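Local coordinates for protein Cas13d (uncultured Ruminococcus sp, PDB 6IV9) that binds a CRISPR RNA as an RNA-guided nuclease whose two HEPN domains dictate crRNA maturation and target cleavage, at residues 149-160 / 166-177. The protein carries 2 engineered substitutions. Residues are numbered along the deposited sequence; the frame is centred on the assembly and turned at random.
Sequences LGLKSELEKRFF and DNIHIQLIYNIL. With nucleotides of chain B.
Phe160 offers one ring face to the edge of His169, with CD2 of the imidazole 3.7 Å above the plane and over its centre; the planes stand at 87°, a T-shaped pair. Leu172 CD1 reaches the same phenyl at its edge. Asp166 helps to fix the imidazole's rotation: its OD1 takes His169 ND1 at 2.8 Å through its syn lone pair, almost in the ring plane, and also accepts Ile168 N, closing an Asx turn, while His169 NE2 is bound to Glu543 O. Phe159 meets Ile173 CG2 in an off-centre CH-pi contact, CG2 lying 4.2 Å from the Phe159 ring centroid, while Ile176 runs past in the opposite direction. Tyr174 has Leu177 CD1 over one face and the ribose of C24 of chain B over the other.

These two helices, 152-160 and the start of 168-197, follow one another across a short loop and cross at 76°, packing knobs-into-holes: Leu155 drops among Ile170, Ile173, Tyr174 and Leu177, and Ile173 among Leu155, Glu156, Phe159 and Phe160. With CG1 anti to the backbone N (chi1 -163°), Ile170 sends CD1 against Lys152 CA and Leu155 CD1.

The polar end is gathered by Lys152, which bends only at its last torsion and gives NZ to Asp166 O at 3.0 Å and to Glu156 OE1 at 2.8 Å, the latter a salt bridge. A methionine here would probably leave Glu156 without its cationic mate and the Asp166 carbonyl with one donor fewer. Gln171 meets the crRNA: its OE1 accepts from O2' of U23 of chain B at 2.7 Å, and Gln171 NE2 is anchored on Asn167 O. Tyr174 OH bonds to Asp147 and takes a proton from a water that also links it to Leu149 N.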
ATOM      1  N   LEU A 149     -10.319  23.240  -5.574  1.00 22.99           N
ATOM      2  CA  LEU A 149     -11.708  22.783  -5.837  1.00 24.65           C
ATOM      3  C   LEU A 149     -12.735  23.813  -5.361  1.00 24.95           C
ATOM      4  O   LEU A 149     -13.838  23.767  -5.819  1.00 28.27           O
ATOM      5  CB  LEU A 149     -11.924  21.475  -5.088  1.00 26.10           C
ATOM      6  CG  LEU A 149     -11.921  20.178  -5.885  1.00 34.67           C
ATOM      7  CD1 LEU A 149     -11.327  20.304  -7.263  1.00 29.98           C
ATOM      8  CD2 LEU A 149     -11.293  19.066  -5.087  1.00 37.79           C
ATOM      9  N   GLY A 150     -12.358  24.675  -4.430  1.00 27.96           N
ATOM     10  CA  GLY A 150     -13.307  25.637  -3.861  1.00 29.18           C
ATOM     11  C   GLY A 150     -14.201  25.001  -2.812  1.00 30.87           C
ATOM     12  O   GLY A 150     -15.237  25.548  -2.545  1.00 29.41           O
ATOM     13  N   LEU A 151     -13.784  23.885  -2.233  1.00 25.41           N
ATOM     14  CA  LEU A 151     -14.614  23.178  -1.224  1.00 26.62           C
ATOM     15  C   LEU A 151     -14.111  23.408   0.202  1.00 23.80           C
ATOM     16  O   LEU A 151     -14.622  22.782   1.088  1.00 25.53           O
ATOM     17  CB  LEU A 151     -14.609  21.695  -1.569  1.00 25.24           C
ATOM     18  CG  LEU A 151     -15.265  21.368  -2.896  1.00 26.33           C
ATOM     19  CD1 LEU A 151     -15.050  19.919  -3.251  1.00 30.09           C
ATOM     20  CD2 LEU A 151     -16.739  21.706  -2.850  1.00 27.18           C
ATOM     21  N   LYS A 152     -13.192  24.336   0.392  1.00 24.63           N
ATOM     22  CA  LYS A 152     -12.611  24.550   1.736  1.00 24.42           C
ATOM     23  C   LYS A 152     -13.706  24.880   2.748  1.00 25.33           C
ATOM     24  O   LYS A 152     -13.687  24.311   3.798  1.00 24.44           O
ATOM     25  CB  LYS A 152     -11.630  25.721   1.664  1.00 26.49           C
ATOM     26  CG  LYS A 152     -11.011  26.181   2.967  1.00 25.00           C
ATOM     27  CD  LYS A 152      -9.972  27.237   2.724  1.00 24.94           C
ATOM     28  CE  LYS A 152      -9.287  27.762   3.961  1.00 27.07           C
ATOM     29  NZ  LYS A 152     -10.210  28.498   4.847  1.00 31.07           N
ATOM     30  N   SER A 153     -14.626  25.776   2.420  1.00 26.02           N
ATOM     31  CA  SER A 153     -15.679  26.141   3.398  1.00 26.68           C
ATOM     32  C   SER A 153     -16.605  24.964   3.713  1.00 27.52           C
ATOM     33  O   SER A 153     -16.913  24.758   4.855  1.00 27.60           O
ATOM     34  CB  SER A 153     -16.431  27.337   2.936  1.00 28.80           C
ATOM     35  OG  SER A 153     -15.585  28.459   2.947  1.00 30.98           O
ATOM     36  N   GLU A 154     -17.038  24.243   2.696  1.00 28.08           N
ATOM     37  CA  GLU A 154     -17.920  23.080   2.920  1.00 32.20           C
ATOM     38  C   GLU A 154     -17.176  22.042   3.761  1.00 27.87           C
ATOM     39  O   GLU A 154     -17.768  21.486   4.641  1.00 28.30           O
ATOM     40  CB  GLU A 154     -18.279  22.455   1.581  1.00 39.20           C
ATOM     41  CG  GLU A 154     -19.573  22.946   0.997  1.00 53.75           C
ATOM     42  CD  GLU A 154     -20.642  23.361   1.993  1.00 57.13           C
ATOM     43  OE1 GLU A 154     -21.252  22.480   2.587  1.00 45.97           O
ATOM     44  OE2 GLU A 154     -20.831  24.573   2.164  1.00 65.92           O
ATOM     45  N   LEU A 155     -15.907  21.802   3.461  1.00 26.77           N
ATOM     46  CA  LEU A 155     -15.123  20.811   4.225  1.00 27.11           C
ATOM     47  C   LEU A 155     -14.968  21.243   5.684  1.00 28.50           C
ATOM     48  O   LEU A 155     -15.154  20.424   6.533  1.00 27.88           O
ATOM     49  CB  LEU A 155     -13.779  20.609   3.534  1.00 27.31           C
ATOM     50  CG  LEU A 155     -13.862  19.750   2.279  1.00 27.66           C
ATOM     51  CD1 LEU A 155     -12.610  19.849   1.441  1.00 28.22           C
ATOM     52  CD2 LEU A 155     -14.149  18.317   2.651  1.00 27.99           C
ATOM     53  N   GLU A 156     -14.678  22.513   5.939  1.00 26.13           N
ATOM     54  CA  GLU A 156     -14.516  22.989   7.333  1.00 26.52           C
ATOM     55  C   GLU A 156     -15.833  22.791   8.079  1.00 25.49           C
ATOM     56  O   GLU A 156     -15.805  22.345   9.195  1.00 30.10           O
ATOM     57  CB  GLU A 156     -14.117  24.460   7.348  1.00 27.40           C
ATOM     58  CG  GLU A 156     -12.701  24.695   6.875  1.00 28.60           C
ATOM     59  CD  GLU A 156     -12.316  26.133   6.581  1.00 31.50           C
ATOM     60  OE1 GLU A 156     -11.146  26.375   6.415  1.00 31.22           O
ATOM     61  OE2 GLU A 156     -13.198  26.981   6.508  1.00 33.15           O
ATOM     62  N   LYS A 157     -16.945  23.108   7.443  1.00 26.34           N
ATOM     63  CA  LYS A 157     -18.241  22.915   8.132  1.00 32.37           C
ATOM     64  C   LYS A 157     -18.455  21.432   8.452  1.00 34.65           C
ATOM     65  O   LYS A 157     -18.839  21.136   9.546  1.00 33.35           O
ATOM     66  CB  LYS A 157     -19.378  23.423   7.254  1.00 33.14           C
ATOM     67  CG  LYS A 157     -19.407  24.925   7.061  1.00 45.01           C
ATOM     68  CD  LYS A 157     -20.714  25.399   6.497  1.00 48.07           C
ATOM     69  CE  LYS A 157     -20.616  25.860   5.067  1.00 55.95           C
ATOM     70  NZ  LYS A 157     -21.950  25.912   4.431  1.00 57.50           N
ATOM     71  N   ARG A 158     -18.161  20.546   7.514  1.00 30.78           N
ATOM     72  CA  ARG A 158     -18.361  19.097   7.733  1.00 33.90           C
ATOM     73  C   ARG A 158     -17.473  18.574   8.869  1.00 33.73           C
ATOM     74  O   ARG A 158     -17.952  17.789   9.655  1.00 30.12           O
ATOM     75  CB  ARG A 158     -18.084  18.367   6.421  1.00 41.05           C
ATOM     76  CG  ARG A 158     -17.902  16.862   6.535  1.00 54.90           C
ATOM     77  CD  ARG A 158     -17.461  16.213   5.231  1.00 62.45           C
ATOM     78  NE  ARG A 158     -18.466  15.402   4.566  1.00 60.21           N
ATOM     79  CZ  ARG A 158     -18.513  15.154   3.264  1.00 69.31           C
ATOM     80  NH1 ARG A 158     -17.569  14.436   2.681  1.00 49.90           N
ATOM     81  NH2 ARG A 158     -19.532  15.601   2.550  1.00 56.90           N
ATOM     82  N   PHE A 159     -16.214  18.992   8.938  1.00 27.71           N
ATOM     83  CA  PHE A 159     -15.306  18.440   9.970  1.00 27.75           C
ATOM     84  C   PHE A 159     -15.279  19.244  11.270  1.00 25.43           C
ATOM     85  O   PHE A 159     -15.001  18.645  12.269  1.00 28.81           O
ATOM     86  CB  PHE A 159     -13.890  18.327   9.411  1.00 32.43           C
ATOM     87  CG  PHE A 159     -13.744  17.256   8.373  1.00 31.46           C
ATOM     88  CD1 PHE A 159     -14.074  17.503   7.061  1.00 30.30           C
ATOM     89  CD2 PHE A 159     -13.313  15.993   8.713  1.00 38.33           C
ATOM     90  CE1 PHE A 159     -13.948  16.518   6.104  1.00 29.49           C
ATOM     91  CE2 PHE A 159     -13.194  15.006   7.754  1.00 38.20           C
ATOM     92  CZ  PHE A 159     -13.514  15.275   6.456  1.00 31.85           C
ATOM     93  N   PHE A 160     -15.497  20.553  11.216  1.00 27.76           N
ATOM     94  CA  PHE A 160     -15.375  21.396  12.428  1.00 28.19           C
ATOM     95  C   PHE A 160     -16.674  22.131  12.785  1.00 35.32           C
ATOM     96  O   PHE A 160     -16.666  22.808  13.790  1.00 36.15           O
ATOM     97  CB  PHE A 160     -14.200  22.363  12.277  1.00 28.76           C
ATOM     98  CG  PHE A 160     -12.855  21.695  12.220  1.00 28.15           C
ATOM     99  CD1 PHE A 160     -12.220  21.278  13.371  1.00 25.97           C
ATOM    100  CD2 PHE A 160     -12.223  21.472  11.013  1.00 26.41           C
ATOM    101  CE1 PHE A 160     -10.985  20.662  13.316  1.00 28.85           C
ATOM    102  CE2 PHE A 160     -10.990  20.854  10.965  1.00 27.04           C
ATOM    103  CZ  PHE A 160     -10.374  20.449  12.112  1.00 26.49           C
ATOM    104  N   ASP A 166      -8.415  30.873   8.216  1.00 25.61           N
ATOM    105  CA  ASP A 166      -7.047  30.341   8.313  1.00 24.34           C
ATOM    106  C   ASP A 166      -6.922  29.198   7.313  1.00 25.15           C
ATOM    107  O   ASP A 166      -7.910  28.722   6.813  1.00 26.31           O
ATOM    108  CB  ASP A 166      -6.679  29.949   9.739  1.00 27.37           C
ATOM    109  CG  ASP A 166      -7.391  28.724  10.270  1.00 31.89           C
ATOM    110  OD1 ASP A 166      -7.381  27.721   9.592  1.00 30.55           O
ATOM    111  OD2 ASP A 166      -7.918  28.799  11.360  1.00 32.58           O
ATOM    112  N   ASN A 167      -5.697  28.820   7.035  1.00 24.20           N
ATOM    113  CA  ASN A 167      -5.433  27.737   6.064  1.00 23.44           C
ATOM    114  C   ASN A 167      -4.968  26.484   6.804  1.00 25.22           C
ATOM    115  O   ASN A 167      -4.403  25.638   6.171  1.00 29.55           O
ATOM    116  CB  ASN A 167      -4.421  28.189   5.017  1.00 25.57           C
ATOM    117  CG  ASN A 167      -3.022  28.243   5.572  1.00 24.42           C
ATOM    118  OD1 ASN A 167      -2.833  28.341   6.761  1.00 24.13           O
ATOM    119  ND2 ASN A 167      -2.045  28.159   4.701  1.00 27.20           N
ATOM    120  N   ILE A 168      -5.101  26.464   8.122  1.00 24.03           N
ATOM    121  CA  ILE A 168      -4.635  25.317   8.947  1.00 25.50           C
ATOM    122  C   ILE A 168      -5.642  24.168   8.961  1.00 23.66           C
ATOM    123  O   ILE A 168      -5.231  23.047   8.818  1.00 24.53           O
ATOM    124  CB  ILE A 168      -4.295  25.781  10.370  1.00 25.28           C
ATOM    125  CG1 ILE A 168      -3.539  27.111  10.377  1.00 29.40           C
ATOM    126  CG2 ILE A 168      -3.545  24.698  11.112  1.00 25.43           C
ATOM    127  CD1 ILE A 168      -3.169  27.599  11.743  1.00 33.36           C
ATOM    128  N   HIS A 169      -6.915  24.474   9.150  1.00 24.85           N
ATOM    129  CA  HIS A 169      -7.941  23.408   9.244  1.00 24.64           C
ATOM    130  C   HIS A 169      -8.018  22.605   7.944  1.00 21.38           C
ATOM    131  O   HIS A 169      -8.129  21.415   8.017  1.00 23.29           O
ATOM    132  CB  HIS A 169      -9.302  23.999   9.619  1.00 25.78           C
ATOM    133  CG  HIS A 169      -9.329  24.681  10.937  1.00 26.80           C
ATOM    134  ND1 HIS A 169      -8.799  25.920  11.128  1.00 28.53           N
ATOM    135  CD2 HIS A 169      -9.827  24.305  12.120  1.00 27.48           C
ATOM    136  CE1 HIS A 169      -8.970  26.278  12.367  1.00 26.57           C
ATOM    137  NE2 HIS A 169      -9.596  25.319  12.986  1.00 28.65           N
ATOM    138  N   ILE A 170      -7.964  23.282   6.810  1.00 21.79           N
ATOM    139  CA  ILE A 170      -8.069  22.617   5.484  1.00 20.85           C
ATOM    140  C   ILE A 170      -6.901  21.644   5.286  1.00 24.78           C
ATOM    141  O   ILE A 170      -7.095  20.644   4.652  1.00 22.90           O
ATOM    142  CB  ILE A 170      -8.238  23.641   4.347  1.00 22.98           C
ATOM    143  CG1 ILE A 170      -8.750  22.978   3.072  1.00 24.50           C
ATOM    144  CG2 ILE A 170      -6.994  24.474   4.116  1.00 23.01           C
ATOM    145  CD1 ILE A 170      -9.972  22.150   3.300  1.00 25.86           C
ATOM    146  N   GLN A 171      -5.719  22.002   5.762  1.00 24.07           N
ATOM    147  CA  GLN A 171      -4.544  21.112   5.615  1.00 23.23           C
ATOM    148  C   GLN A 171      -4.765  19.827   6.429  1.00 23.19           C
ATOM    149  O   GLN A 171      -4.433  18.772   5.957  1.00 22.49           O
ATOM    150  CB  GLN A 171      -3.269  21.873   5.951  1.00 24.64           C
ATOM    151  CG  GLN A 171      -2.980  23.020   4.996  1.00 22.48           C
ATOM    152  CD  GLN A 171      -1.650  23.660   5.295  1.00 25.75           C
ATOM    153  OE1 GLN A 171      -0.612  23.036   5.222  1.00 24.42           O
ATOM    154  NE2 GLN A 171      -1.693  24.921   5.659  1.00 24.78           N
ATOM    155  N   LEU A 172      -5.305  19.958   7.630  1.00 22.93           N
ATOM    156  CA  LEU A 172      -5.608  18.758   8.439  1.00 24.07           C
ATOM    157  C   LEU A 172      -6.653  17.926   7.691  1.00 24.01           C
ATOM    158  O   LEU A 172      -6.462  16.746   7.551  1.00 24.22           O
ATOM    159  CB  LEU A 172      -6.150  19.218   9.792  1.00 24.33           C
ATOM    160  CG  LEU A 172      -6.518  18.124  10.784  1.00 25.97           C
ATOM    161  CD1 LEU A 172      -6.597  18.682  12.193  1.00 28.16           C
ATOM    162  CD2 LEU A 172      -7.822  17.467  10.401  1.00 26.63           C
ATOM    163  N   ILE A 173      -7.678  18.581   7.160  1.00 21.93           N
ATOM    164  CA  ILE A 173      -8.790  17.893   6.443  1.00 22.92           C
ATOM    165  C   ILE A 173      -8.275  17.135   5.213  1.00 22.58           C
ATOM    166  O   ILE A 173      -8.659  16.009   5.061  1.00 21.75           O
ATOM    167  CB  ILE A 173      -9.894  18.879   6.055  1.00 23.35           C
ATOM    168  CG1 ILE A 173     -10.640  19.389   7.285  1.00 24.95           C
ATOM    169  CG2 ILE A 173     -10.828  18.242   5.051  1.00 26.10           C
ATOM    170  CD1 ILE A 173     -11.501  20.584   7.028  1.00 25.95           C
ATOM    171  N   TYR A 174      -7.358  17.709   4.436  1.00 21.39           N
ATOM    172  CA  TYR A 174      -6.812  17.021   3.234  1.00 23.87           C
ATOM    173  C   TYR A 174      -6.118  15.730   3.666  1.00 23.40           C
ATOM    174  O   TYR A 174      -6.106  14.798   2.907  1.00 24.49           O
ATOM    175  CB  TYR A 174      -5.998  17.943   2.317  1.00 23.97           C
ATOM    176  CG  TYR A 174      -6.833  18.585   1.245  1.00 27.34           C
ATOM    177  CD1 TYR A 174      -7.757  19.543   1.574  1.00 28.10           C
ATOM    178  CD2 TYR A 174      -6.779  18.182  -0.076  1.00 42.94           C
ATOM    179  CE1 TYR A 174      -8.567  20.126   0.625  1.00 35.83           C
ATOM    180  CE2 TYR A 174      -7.585  18.755  -1.048  1.00 43.20           C
ATOM    181  CZ  TYR A 174      -8.490  19.734  -0.689  1.00 40.96           C
ATOM    182  OH  TYR A 174      -9.327  20.318  -1.591  1.00 41.30           O
ATOM    183  N   ASN A 175      -5.508  15.736   4.842  1.00 24.55           N
ATOM    184  CA  ASN A 175      -4.871  14.509   5.375  1.00 25.60           C
ATOM    185  C   ASN A 175      -5.945  13.440   5.623  1.00 25.93           C
ATOM    186  O   ASN A 175      -5.679  12.290   5.358  1.00 23.78           O
ATOM    187  CB  ASN A 175      -3.982  14.808   6.571  1.00 26.64           C
ATOM    188  CG  ASN A 175      -2.616  15.262   6.122  1.00 28.70           C
ATOM    189  OD1 ASN A 175      -1.805  14.463   5.726  1.00 30.40           O
ATOM    190  ND2 ASN A 175      -2.372  16.548   6.140  1.00 27.25           N
ATOM    191  N   ILE A 176      -7.098  13.834   6.164  1.00 22.25           N
ATOM    192  CA  ILE A 176      -8.215  12.870   6.370  1.00 25.70           C
ATOM    193  C   ILE A 176      -8.726  12.378   5.010  1.00 23.78           C
ATOM    194  O   ILE A 176      -8.951  11.215   4.880  1.00 25.43           O
ATOM    195  CB  ILE A 176      -9.338  13.437   7.252  1.00 23.52           C
ATOM    196  CG1 ILE A 176      -8.828  13.847   8.632  1.00 24.80           C
ATOM    197  CG2 ILE A 176     -10.476  12.448   7.348  1.00 24.38           C
ATOM    198  CD1 ILE A 176      -9.813  14.619   9.446  1.00 23.01           C
ATOM    199  N   LEU A 177      -8.829  13.251   4.015  1.00 23.20           N
ATOM    200  CA  LEU A 177      -9.306  12.812   2.680  1.00 24.11           C
ATOM    201  C   LEU A 177      -8.341  11.770   2.101  1.00 23.75           C
ATOM    202  O   LEU A 177      -8.812  10.879   1.447  1.00 25.02           O
ATOM    203  CB  LEU A 177      -9.438  14.014   1.753  1.00 25.22           C
ATOM    204  CG  LEU A 177     -10.420  15.082   2.215  1.00 27.16           C
ATOM    205  CD1 LEU A 177     -10.555  16.169   1.169  1.00 30.64           C
ATOM    206  CD2 LEU A 177     -11.759  14.482   2.567  1.00 27.23           C
TER
ATOM    207  P     C B  24      -1.478  19.765   0.006  1.00 26.74           P
ATOM    208  OP1   C B  24      -2.332  18.576  -0.107  1.00 29.99           O
ATOM    209  OP2   C B  24      -0.560  20.214  -1.004  1.00 24.03           O
ATOM    210  O5'   C B  24      -2.467  21.006   0.203  1.00 24.13           O
ATOM    211  C5'   C B  24      -3.797  20.801   0.687  1.00 23.72           C
ATOM    212  C4'   C B  24      -4.519  22.117   0.826  1.00 23.23           C
ATOM    213  O4'   C B  24      -3.955  22.888   1.918  1.00 23.86           O
ATOM    214  C3'   C B  24      -4.400  23.022  -0.360  1.00 22.84           C
ATOM    215  O3'   C B  24      -5.338  22.629  -1.319  1.00 23.02           O
ATOM    216  C2'   C B  24      -4.726  24.379   0.259  1.00 23.44           C
ATOM    217  O2'   C B  24      -6.119  24.553   0.437  1.00 26.52           O
ATOM    218  C1'   C B  24      -3.980  24.269   1.575  1.00 24.06           C
ATOM    219  N1    C B  24      -2.585  24.787   1.571  1.00 24.95           N
ATOM    220  C2    C B  24      -2.374  26.144   1.879  1.00 24.40           C
ATOM    221  O2    C B  24      -3.361  26.866   2.098  1.00 25.50           O
ATOM    222  N3    C B  24      -1.109  26.630   1.890  1.00 24.17           N
ATOM    223  C4    C B  24      -0.072  25.801   1.687  1.00 25.57           C
ATOM    224  N4    C B  24       1.165  26.297   1.780  1.00 26.52           N
ATOM    225  C5    C B  24      -0.259  24.416   1.400  1.00 23.96           C
ATOM    226  C6    C B  24      -1.521  23.960   1.338  1.00 23.91           C
ATOM    227  P     U B  23       3.806  23.254   1.686  1.00 25.24           P
ATOM    228  OP1   U B  23       3.616  23.939   2.976  1.00 26.33           O
ATOM    229  OP2   U B  23       5.028  22.540   1.380  1.00 25.83           O
ATOM    230  O5'   U B  23       2.596  22.210   1.598  1.00 24.65           O
ATOM    231  C5'   U B  23       2.599  21.080   0.695  1.00 24.90           C
ATOM    232  C4'   U B  23       1.657  20.014   1.256  1.00 24.59           C
ATOM    233  O4'   U B  23       2.281  19.494   2.457  1.00 23.40           O
ATOM    234  C3'   U B  23       0.299  20.565   1.719  1.00 23.88           C
ATOM    235  O3'   U B  23      -0.730  19.653   1.401  1.00 25.87           O
ATOM    236  C2'   U B  23       0.443  20.672   3.216  1.00 24.08           C
ATOM    237  O2'   U B  23      -0.792  20.688   3.934  1.00 26.54           O
ATOM    238  C1'   U B  23       1.357  19.482   3.528  1.00 24.42           C
ATOM    239  N1    U B  23       2.086  19.705   4.785  1.00 24.54           N
ATOM    240  C2    U B  23       1.808  18.888   5.866  1.00 28.42           C
ATOM    241  O2    U B  23       1.015  17.984   5.815  1.00 30.90           O
ATOM    242  N3    U B  23       2.470  19.213   7.023  1.00 29.88           N
ATOM    243  C4    U B  23       3.336  20.238   7.218  1.00 29.78           C
ATOM    244  O4    U B  23       3.827  20.409   8.333  1.00 40.39           O
ATOM    245  C5    U B  23       3.598  21.026   6.052  1.00 27.92           C
ATOM    246  C6    U B  23       2.986  20.731   4.904  1.00 24.58           C
TER
HETATM  247  O   HOH W   1      -8.613  21.265  -3.961  1.00 31.31           O
HETATM  248  O   HOH W   2      -8.665  26.050   7.107  1.00 25.49           O